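PDB 6CPY: GRMZM2G135359 pseudokinase from Zea mays, which is a receptor-like pseudokinase of unestablished precise role, whose kinase-fold domain, the part of the longer membrane protein described here, may bind ATP. Local coordinates for residues R149-L158 / V178-V188; A168-T176 / I217-E227. All coordinates share one frame; numbering follows the deposited sequence.

Interaction 1. Residues R149-L158 / V178-V188; sequences RISMGIAYCL and VYLTDDFAAKV
Ile-150 lays its side chain across the turn end of the 178-188 hairpin. CG1 lies anti to the carbonyl carbon (chi1 -71°) and the chain runs on nearly straight, so CD1 meets Leu-180 CD2 at 3.8 Å, the two side chains crossing at about a right angle. On the way CG1 presses to 3.3 Å on Phe-184 O, a buried carbonyl oxygen with no polar partner in the model. Replacing Ile-150 with an alanine is likely to cost Leu-180 CD2 this apolar partner and open a gap beside that carbonyl. One turn along, Ile-154 CG1 rests 3.9 Å from Ala-186 CB, while its CD1 sits on Val-178. Gly-153 lacks the side chain that would crowd Ala-186 CB, whose methyl points toward the helix. Further on, Cys-157 turns SG against Val-188 CB at 3.9 Å, and Leu-158 touches Val-188 CG2 through CD1, the side chains at about a right angle.

These are the E helix of the kinase C-lobe and the short antiparallel hairpin that follows the catalytic loop; strand 186-188 runs at 35° to the helix segment. Near the turn, Arg-149 bends at chi2 and chi3 to bring the edge of its guanidinium to Asp-183, where a weak hydrogen bond, part of a salt bridge, joins Arg-149 NH2 and Asp-183 OD1 at 3.5 Å. A water takes the Ala-186 N-H at 2.9 Å and donates to Arg-149 O, linking helix and strand backbones. Behind this shell a type I turn, Thr-181 to Phe-184, sets the loop; Thr-181 OG1 accepts from Ala-185 N.

Interaction 2. Residues A168-T176 / I217-E227; sequences AALRNFDST and IVRKYGMVLLE
Glu-227 OE2 is gripped twice: Ser-175 OG donates to it at 2.7 Å, from the syn side and 17° out of the carboxylate plane, and His-135 NE2 bonds to the same oxygen. The other oxygen, OE1, takes a hydrogen from a water at 2.6 Å, and that water accepts in turn from Ser-175 N, so both ends of the carboxylate are fixed on one residue of the loop. An extended Glu-227 side chain makes the reach possible. Segment 168-176 corresponds to the catalytic loop of active kinases, lying here on the F helix; where those kinases carry His-Arg-Asp, this chain reads Leu-170, Arg-171, Asn-172, consistent with a pseudokinase. Its central anchor is Phe-173, whose CG stands anti to the backbone N (chi1 173°) and whose ring turns an edge to the helix, CD2 at 3.8 Å from Lys-220 CB and CE2 close to Tyr-221 N. Val-224 CG2 packs on CE2 obliquely. Leu-170 CB meets Ile-217 CD1 at 3.7 Å, the side chains nearly perpendicular. Arg-171 points off the helix: NH1 bonds to Ala-168 O in the guanidinium plane and pairs with Asp-190, while NH2 holds Glu-192 O.

In the fold
Helix 144-164 is the element between the two contacts, whose centres lie about 12 Å apart. One side of it packs on the 178-188 hairpin in interaction 1; another meets helix 214-230 and the loop of interaction 2. Ile-154 serves both: its CG2 lies 3.6 Å from Phe-173 CZ and also 3.6 Å from Tyr-221 CE1. A probable hydrogen bond of 2.8 Å from Tyr-221 OH to Ser-151 O ties the two helices together. Along the chain, loop 168-176 leads directly into strand 178-180, so the loop, which would carry catalytic residues in an active kinase, and the hairpin after it rest on a shared C-lobe core.

Interaction 1. Residues R149-L158 / V178-V188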
loop_
_atom_site.group_PDB
_atom_site.type_symbol
_atom_site.label_atom_id
_atom_site.label_comp_id
_atom_site.label_asym_id
_atom_site.label_seq_id
_atom_site.Cartn_x
_atom_site.Cartn_y
_atom_site.Cartn_z
ATOM N N ARG A 149 7.585 11.449 8.234
ATOM C CA ARG A 149 6.288 10.921 8.647
ATOM C C ARG A 149 5.792 9.808 7.737
ATOM O O ARG A 149 5.281 8.816 8.203
ATOM C CB ARG A 149 5.234 12.022 8.681
ATOM C CG ARG A 149 5.357 12.994 9.837
ATOM C CD ARG A 149 3.971 13.345 10.358
ATOM N NE ARG A 149 3.004 13.514 9.279
ATOM C CZ ARG A 149 1.697 13.246 9.365
ATOM N NH1 ARG A 149 1.150 12.775 10.486
ATOM N NH2 ARG A 149 0.926 13.445 8.312
ATOM N N ILE A 150 5.940 9.993 6.432
ATOM C CA ILE A 150 5.536 8.986 5.468
ATOM C C ILE A 150 6.400 7.732 5.625
ATOM O O ILE A 150 5.887 6.622 5.714
ATOM C CB ILE A 150 5.613 9.545 4.032
ATOM C CG1 ILE A 150 4.481 10.569 3.821
ATOM C CG2 ILE A 150 5.563 8.417 3.003
ATOM C CD1 ILE A 150 4.709 11.491 2.643
ATOM N N SER A 151 7.712 7.924 5.708
ATOM C CA SER A 151 8.637 6.804 5.902
ATOM C C SER A 151 8.317 5.967 7.159
ATOM O O SER A 151 8.347 4.731 7.120
ATOM C CB SER A 151 10.091 7.347 5.982
ATOM O OG SER A 151 10.460 8.057 4.804
ATOM N N MET A 152 8.023 6.638 8.265
ATOM C CA MET A 152 7.720 5.958 9.522
ATOM C C MET A 152 6.389 5.230 9.418
ATOM O O MET A 152 6.293 4.054 9.781
ATOM C CB MET A 152 7.692 6.939 10.696
ATOM C CG MET A 152 7.793 6.264 12.064
ATOM S SD MET A 152 9.385 5.438 12.302
ATOM C CE MET A 152 10.302 6.446 11.162
ATOM N N GLY A 153 5.371 5.923 8.902
ATOM C CA GLY A 153 4.049 5.321 8.690
ATOM C C GLY A 153 4.106 4.022 7.913
ATOM O O GLY A 153 3.482 3.032 8.301
ATOM N N ILE A 154 4.858 4.022 6.813
ATOM C CA ILE A 154 5.087 2.816 6.025
ATOM C C ILE A 154 5.719 1.708 6.865
ATOM O O ILE A 154 5.241 0.566 6.869
ATOM C CB ILE A 154 5.941 3.095 4.765
ATOM C CG1 ILE A 154 5.188 4.001 3.785
ATOM C CG2 ILE A 154 6.289 1.802 4.059
ATOM C CD1 ILE A 154 6.065 4.623 2.728
ATOM N N ALA A 155 6.785 2.043 7.596
ATOM C CA ALA A 155 7.459 1.052 8.423
ATOM C C ALA A 155 6.524 0.436 9.470
ATOM O O ALA A 155 6.526 -0.781 9.648
ATOM C CB ALA A 155 8.685 1.653 9.092
ATOM N N TYR A 156 5.725 1.263 10.142
ATOM C CA TYR A 156 4.788 0.766 11.169
ATOM C C TYR A 156 3.733 -0.165 10.569
ATOM O O TYR A 156 3.372 -1.158 11.192
ATOM C CB TYR A 156 4.078 1.899 11.903
ATOM C CG TYR A 156 4.918 2.662 12.912
ATOM C CD1 TYR A 156 5.717 1.993 13.847
ATOM C CD2 TYR A 156 4.856 4.053 12.982
ATOM C CE1 TYR A 156 6.471 2.699 14.781
ATOM C CE2 TYR A 156 5.590 4.764 13.927
ATOM C CZ TYR A 156 6.408 4.085 14.810
ATOM O OH TYR A 156 7.149 4.796 15.735
ATOM N N CYS A 157 3.252 0.161 9.371
ATOM C CA CYS A 157 2.302 -0.714 8.666
ATOM C C CYS A 157 2.953 -2.053 8.318
ATOM O O CYS A 157 2.411 -3.133 8.627
ATOM C CB CYS A 157 1.790 -0.043 7.387
ATOM S SG CYS A 157 0.551 -1.036 6.519
ATOM N N LEU A 158 4.124 -1.995 7.695
ATOM C CA LEU A 158 4.807 -3.220 7.286
ATOM C C LEU A 158 5.155 -4.118 8.482
ATOM O O LEU A 158 5.083 -5.353 8.375
ATOM C CB LEU A 158 6.058 -2.906 6.461
ATOM C CG LEU A 158 5.870 -2.682 4.952
ATOM C CD1 LEU A 158 4.675 -1.810 4.626
ATOM C CD2 LEU A 158 7.130 -2.090 4.347
ATOM N N VAL A 178 1.491 3.286 -2.244
ATOM C CA VAL A 178 1.370 4.054 -1.015
ATOM C C VAL A 178 0.582 5.314 -1.321
ATOM O O VAL A 178 0.990 6.120 -2.166
ATOM C CB VAL A 178 2.745 4.461 -0.450
ATOM C CG1 VAL A 178 2.576 5.292 0.808
ATOM C CG2 VAL A 178 3.590 3.229 -0.177
ATOM N N TYR A 179 -0.543 5.470 -0.637
ATOM C CA TYR A 179 -1.392 6.643 -0.772
ATOM C C TYR A 179 -1.186 7.590 0.413
ATOM O O TYR A 179 -0.634 7.208 1.442
ATOM C CB TYR A 179 -2.860 6.224 -0.892
ATOM C CG TYR A 179 -3.171 5.590 -2.231
ATOM C CD1 TYR A 179 -2.844 4.265 -2.491
ATOM C CD2 TYR A 179 -3.761 6.332 -3.251
ATOM C CE1 TYR A 179 -3.108 3.694 -3.726
ATOM C CE2 TYR A 179 -4.037 5.769 -4.485
ATOM C CZ TYR A 179 -3.705 4.455 -4.721
ATOM O OH TYR A 179 -3.983 3.898 -5.959
ATOM N N LEU A 180 -1.624 8.828 0.236
ATOM C CA LEU A 180 -1.408 9.893 1.210
ATOM C C LEU A 180 -2.737 10.487 1.673
ATOM O O LEU A 180 -3.569 10.851 0.846
ATOM C CB LEU A 180 -0.550 10.988 0.573
ATOM C CG LEU A 180 0.806 10.517 0.038
ATOM C CD1 LEU A 180 1.572 11.662 -0.598
ATOM C CD2 LEU A 180 1.635 9.893 1.155
ATOM N N THR A 181 -2.900 10.591 2.990
ATOM C CA THR A 181 -4.106 11.149 3.615
ATOM C C THR A 181 -4.127 12.670 3.498
ATOM O O THR A 181 -3.181 13.272 2.986
ATOM C CB THR A 181 -4.192 10.801 5.118
ATOM O OG1 THR A 181 -3.163 11.495 5.845
ATOM C CG2 THR A 181 -4.068 9.308 5.347
ATOM N N ASP A 182 -5.205 13.285 3.987
ATOM C CA ASP A 182 -5.373 14.743 3.912
ATOM C C ASP A 182 -4.255 15.574 4.575
ATOM O O ASP A 182 -4.047 16.729 4.188
ATOM C CB ASP A 182 -6.753 15.166 4.450
ATOM C CG ASP A 182 -6.986 14.757 5.897
ATOM O OD1 ASP A 182 -6.113 14.098 6.511
ATOM O OD2 ASP A 182 -8.071 15.095 6.421
ATOM N N ASP A 183 -3.547 15.006 5.561
ATOM C CA ASP A 183 -2.350 15.664 6.126
ATOM C C ASP A 183 -1.052 14.891 5.825
ATOM O O ASP A 183 -0.066 14.948 6.581
ATOM C CB ASP A 183 -2.514 15.948 7.626
ATOM C CG ASP A 183 -2.731 14.707 8.446
ATOM O OD1 ASP A 183 -2.522 13.583 7.930
ATOM O OD2 ASP A 183 -3.114 14.863 9.626
ATOM N N PHE A 184 -1.077 14.193 4.693
ATOM C CA PHE A 184 0.079 13.511 4.118
ATOM C C PHE A 184 0.656 12.395 4.981
ATOM O O PHE A 184 1.855 12.144 4.950
ATOM C CB PHE A 184 1.138 14.534 3.704
ATOM C CG PHE A 184 0.654 15.465 2.643
ATOM C CD1 PHE A 184 0.761 15.121 1.307
ATOM C CD2 PHE A 184 0.012 16.651 2.982
ATOM C CE1 PHE A 184 0.285 15.961 0.319
ATOM C CE2 PHE A 184 -0.475 17.498 1.996
ATOM C CZ PHE A 184 -0.332 17.152 0.662
ATOM N N ALA A 185 -0.193 11.716 5.744
ATOM C CA ALA A 185 0.215 10.472 6.381
ATOM C C ALA A 185 0.167 9.344 5.347
ATOM O O ALA A 185 -0.600 9.400 4.379
ATOM C CB ALA A 185 -0.679 10.150 7.566
ATOM N N ALA A 186 0.978 8.316 5.559
ATOM C CA ALA A 186 1.035 7.190 4.646
ATOM C C ALA A 186 -0.127 6.225 4.861
ATOM O O ALA A 186 -0.469 5.915 5.991
ATOM C CB ALA A 186 2.343 6.435 4.819
ATOM N N LYS A 187 -0.695 5.741 3.758
ATOM C CA LYS A 187 -1.545 4.556 3.758
ATOM C C LYS A 187 -1.081 3.579 2.689
ATOM O O LYS A 187 -1.258 3.807 1.480
ATOM C CB LYS A 187 -3.029 4.937 3.592
ATOM C CG LYS A 187 -3.687 5.290 4.923
ATOM C CD LYS A 187 -5.200 5.458 4.816
ATOM C CE LYS A 187 -5.802 5.874 6.140
ATOM N NZ LYS A 187 -5.851 4.773 7.137
ATOM N N VAL A 188 -0.445 2.500 3.137
ATOM C CA VAL A 188 -0.023 1.429 2.249
ATOM C C VAL A 188 -1.289 0.708 1.786
ATOM O O VAL A 188 -2.202 0.497 2.583
ATOM C CB VAL A 188 0.906 0.427 2.945
ATOM C CG1 VAL A 188 1.319 -0.684 1.987
ATOM C CG2 VAL A 188 2.133 1.144 3.510
HETATM O O HOH W 1 2.639 8.400 7.901
#

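Interaction 2. Residues A168-T176 / I217-E227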
loop_
_atom_site.group_PDB
_atom_site.type_symbol
_atom_site.label_atom_id
_atom_site.label_comp_id
_atom_site.label_asym_id
_atom_site.label_seq_id
_atom_site.Cartn_x
_atom_site.Cartn_y
_atom_site.Cartn_z
ATOM N N ALA A 168 1.057 -11.286 1.913
ATOM C CA ALA A 168 0.449 -11.287 0.574
ATOM C C ALA A 168 -0.077 -9.907 0.181
ATOM O O ALA A 168 -0.061 -9.539 -0.997
ATOM C CB ALA A 168 -0.670 -12.315 0.498
ATOM N N ALA A 169 -0.519 -9.145 1.179
ATOM C CA ALA A 169 -1.004 -7.782 0.978
ATOM C C ALA A 169 0.076 -6.797 0.496
ATOM O O ALA A 169 -0.240 -5.705 0.039
ATOM C CB ALA A 169 -1.635 -7.274 2.267
ATOM N N LEU A 170 1.345 -7.181 0.603
ATOM C CA LEU A 170 2.446 -6.296 0.246
ATOM C C LEU A 170 3.173 -6.782 -1.006
ATOM O O LEU A 170 4.274 -6.306 -1.312
ATOM C CB LEU A 170 3.430 -6.218 1.410
ATOM C CG LEU A 170 2.861 -5.806 2.770
ATOM C CD1 LEU A 170 3.906 -6.012 3.861
ATOM C CD2 LEU A 170 2.394 -4.361 2.723
ATOM N N ARG A 171 2.560 -7.708 -1.742
ATOM C CA ARG A 171 3.221 -8.316 -2.896
ATOM C C ARG A 171 3.518 -7.317 -4.015
ATOM O O ARG A 171 4.419 -7.557 -4.827
ATOM C CB ARG A 171 2.397 -9.495 -3.442
ATOM C CG ARG A 171 1.181 -9.066 -4.236
ATOM C CD ARG A 171 0.132 -10.157 -4.357
ATOM N NE ARG A 171 -1.011 -9.658 -5.113
ATOM C CZ ARG A 171 -1.941 -8.827 -4.634
ATOM N NH1 ARG A 171 -1.898 -8.396 -3.375
ATOM N NH2 ARG A 171 -2.927 -8.424 -5.424
ATOM N N ASN A 172 2.760 -6.218 -4.063
ATOM C CA ASN A 172 2.954 -5.154 -5.066
ATOM C C ASN A 172 3.535 -3.853 -4.483
ATOM O O ASN A 172 3.495 -2.806 -5.126
ATOM C CB ASN A 172 1.616 -4.844 -5.750
ATOM C CG ASN A 172 1.095 -6.021 -6.548
ATOM O OD1 ASN A 172 1.872 -6.728 -7.186
ATOM N ND2 ASN A 172 -0.217 -6.247 -6.504
ATOM N N PHE A 173 4.088 -3.927 -3.283
ATOM C CA PHE A 173 4.518 -2.733 -2.564
ATOM C C PHE A 173 5.570 -1.875 -3.294
ATOM O O PHE A 173 6.668 -2.344 -3.612
ATOM C CB PHE A 173 5.027 -3.135 -1.187
ATOM C CG PHE A 173 5.633 -2.008 -0.426
ATOM C CD1 PHE A 173 4.841 -0.990 0.075
ATOM C CD2 PHE A 173 7.003 -1.954 -0.233
ATOM C CE1 PHE A 173 5.403 0.064 0.766
ATOM C CE2 PHE A 173 7.571 -0.907 0.461
ATOM C CZ PHE A 173 6.771 0.105 0.953
ATOM N N ASP A 174 5.214 -0.621 -3.570
ATOM C CA ASP A 174 6.155 0.384 -4.075
ATOM C C ASP A 174 5.522 1.769 -3.920
ATOM O O ASP A 174 4.465 1.896 -3.291
ATOM C CB ASP A 174 6.608 0.100 -5.523
ATOM C CG ASP A 174 5.477 0.100 -6.526
ATOM O OD1 ASP A 174 4.499 0.868 -6.381
ATOM O OD2 ASP A 174 5.591 -0.678 -7.500
ATOM N N SER A 175 6.159 2.811 -4.440
ATOM C CA SER A 175 5.620 4.153 -4.235
ATOM C C SER A 175 4.281 4.376 -4.944
ATOM O O SER A 175 3.534 5.273 -4.558
ATOM C CB SER A 175 6.641 5.240 -4.603
ATOM O OG SER A 175 6.928 5.226 -5.985
ATOM N N THR A 176 3.955 3.559 -5.953
ATOM C CA THR A 176 2.630 3.642 -6.596
ATOM C C THR A 176 1.496 3.040 -5.760
ATOM O O THR A 176 0.313 3.301 -6.026
ATOM C CB THR A 176 2.589 2.996 -8.014
ATOM O OG1 THR A 176 2.682 1.569 -7.922
ATOM C CG2 THR A 176 3.701 3.540 -8.895
ATOM N N ILE A 217 10.271 -7.930 1.112
ATOM C CA ILE A 217 9.545 -6.718 1.523
ATOM C C ILE A 217 10.499 -5.717 2.189
ATOM O O ILE A 217 10.417 -4.518 1.926
ATOM C CB ILE A 217 8.382 -7.031 2.486
ATOM C CG1 ILE A 217 7.329 -7.913 1.796
ATOM C CG2 ILE A 217 7.731 -5.750 3.000
ATOM C CD1 ILE A 217 6.811 -7.371 0.478
ATOM N N VAL A 218 11.386 -6.217 3.048
ATOM C CA VAL A 218 12.429 -5.387 3.648
ATOM C C VAL A 218 13.269 -4.682 2.576
ATOM O O VAL A 218 13.544 -3.486 2.709
ATOM C CB VAL A 218 13.341 -6.198 4.584
ATOM C CG1 VAL A 218 14.623 -5.425 4.912
ATOM C CG2 VAL A 218 12.600 -6.563 5.865
ATOM N N ARG A 219 13.671 -5.412 1.537
ATOM C CA ARG A 219 14.438 -4.830 0.423
ATOM C C ARG A 219 13.629 -3.750 -0.285
ATOM O O ARG A 219 14.140 -2.671 -0.574
ATOM C CB ARG A 219 14.865 -5.897 -0.590
ATOM C CG ARG A 219 15.693 -5.360 -1.762
ATOM C CD ARG A 219 15.817 -6.367 -2.900
ATOM N NE ARG A 219 14.514 -6.729 -3.470
ATOM C CZ ARG A 219 13.842 -6.025 -4.383
ATOM N NH1 ARG A 219 14.320 -4.883 -4.866
ATOM N NH2 ARG A 219 12.665 -6.468 -4.815
ATOM N N LYS A 220 12.370 -4.057 -0.565
ATOM C CA LYS A 220 11.464 -3.092 -1.169
ATOM C C LYS A 220 11.292 -1.836 -0.310
ATOM O O LYS A 220 11.255 -0.729 -0.857
ATOM C CB LYS A 220 10.108 -3.730 -1.453
ATOM C CG LYS A 220 10.106 -4.642 -2.669
ATOM C CD LYS A 220 8.759 -5.330 -2.804
ATOM C CE LYS A 220 8.637 -6.081 -4.116
ATOM N NZ LYS A 220 7.293 -6.700 -4.234
ATOM N N TYR A 221 11.185 -2.003 1.010
ATOM C CA TYR A 221 11.118 -0.860 1.920
ATOM C C TYR A 221 12.354 0.023 1.772
ATOM O O TYR A 221 12.249 1.242 1.678
ATOM C CB TYR A 221 10.965 -1.275 3.394
ATOM C CG TYR A 221 10.915 -0.057 4.290
ATOM C CD1 TYR A 221 9.752 0.709 4.373
ATOM C CD2 TYR A 221 12.035 0.373 4.992
ATOM C CE1 TYR A 221 9.707 1.848 5.152
ATOM C CE2 TYR A 221 12.001 1.505 5.771
ATOM C CZ TYR A 221 10.835 2.245 5.846
ATOM O OH TYR A 221 10.782 3.371 6.623
ATOM N N GLY A 222 13.526 -0.604 1.760
ATOM C CA GLY A 222 14.780 0.125 1.574
ATOM C C GLY A 222 14.792 0.929 0.285
ATOM O O GLY A 222 15.244 2.060 0.279
ATOM N N MET A 223 14.275 0.350 -0.795
ATOM C CA MET A 223 14.218 1.032 -2.088
ATOM C C MET A 223 13.264 2.230 -2.063
ATOM O O MET A 223 13.541 3.272 -2.679
ATOM C CB MET A 223 13.810 0.047 -3.192
ATOM C CG MET A 223 14.868 -1.011 -3.465
ATOM S SD MET A 223 16.377 -0.306 -4.147
ATOM C CE MET A 223 15.914 -0.062 -5.859
ATOM N N VAL A 224 12.137 2.070 -1.374
ATOM C CA VAL A 224 11.155 3.146 -1.262
ATOM C C VAL A 224 11.700 4.268 -0.373
ATOM O O VAL A 224 11.503 5.453 -0.665
ATOM C CB VAL A 224 9.788 2.625 -0.745
ATOM C CG1 VAL A 224 8.864 3.775 -0.376
ATOM C CG2 VAL A 224 9.123 1.742 -1.796
ATOM N N LEU A 225 12.360 3.900 0.722
ATOM C CA LEU A 225 13.017 4.887 1.574
ATOM C C LEU A 225 14.072 5.669 0.768
ATOM O O LEU A 225 14.141 6.904 0.842
ATOM C CB LEU A 225 13.627 4.228 2.812
ATOM C CG LEU A 225 14.418 5.151 3.747
ATOM C CD1 LEU A 225 13.572 6.319 4.201
ATOM C CD2 LEU A 225 14.948 4.379 4.948
ATOM N N LEU A 226 14.877 4.953 -0.016
ATOM C CA LEU A 226 15.862 5.604 -0.897
ATOM C C LEU A 226 15.202 6.565 -1.886
ATOM O O LEU A 226 15.716 7.650 -2.155
ATOM C CB LEU A 226 16.673 4.553 -1.669
ATOM C CG LEU A 226 17.845 5.099 -2.503
ATOM C CD1 LEU A 226 18.831 5.813 -1.588
ATOM C CD2 LEU A 226 18.524 3.986 -3.283
ATOM N N GLU A 227 14.055 6.155 -2.419
ATOM C CA GLU A 227 13.283 6.980 -3.344
ATOM C C GLU A 227 12.741 8.231 -2.667
ATOM O O GLU A 227 12.787 9.316 -3.228
ATOM C CB GLU A 227 12.149 6.146 -3.945
ATOM C CG GLU A 227 11.316 6.861 -4.992
ATOM C CD GLU A 227 10.104 6.048 -5.407
ATOM O OE1 GLU A 227 10.058 4.839 -5.089
ATOM O OE2 GLU A 227 9.207 6.621 -6.058
HETATM O O HOH W 2 8.713 2.734 -5.839
#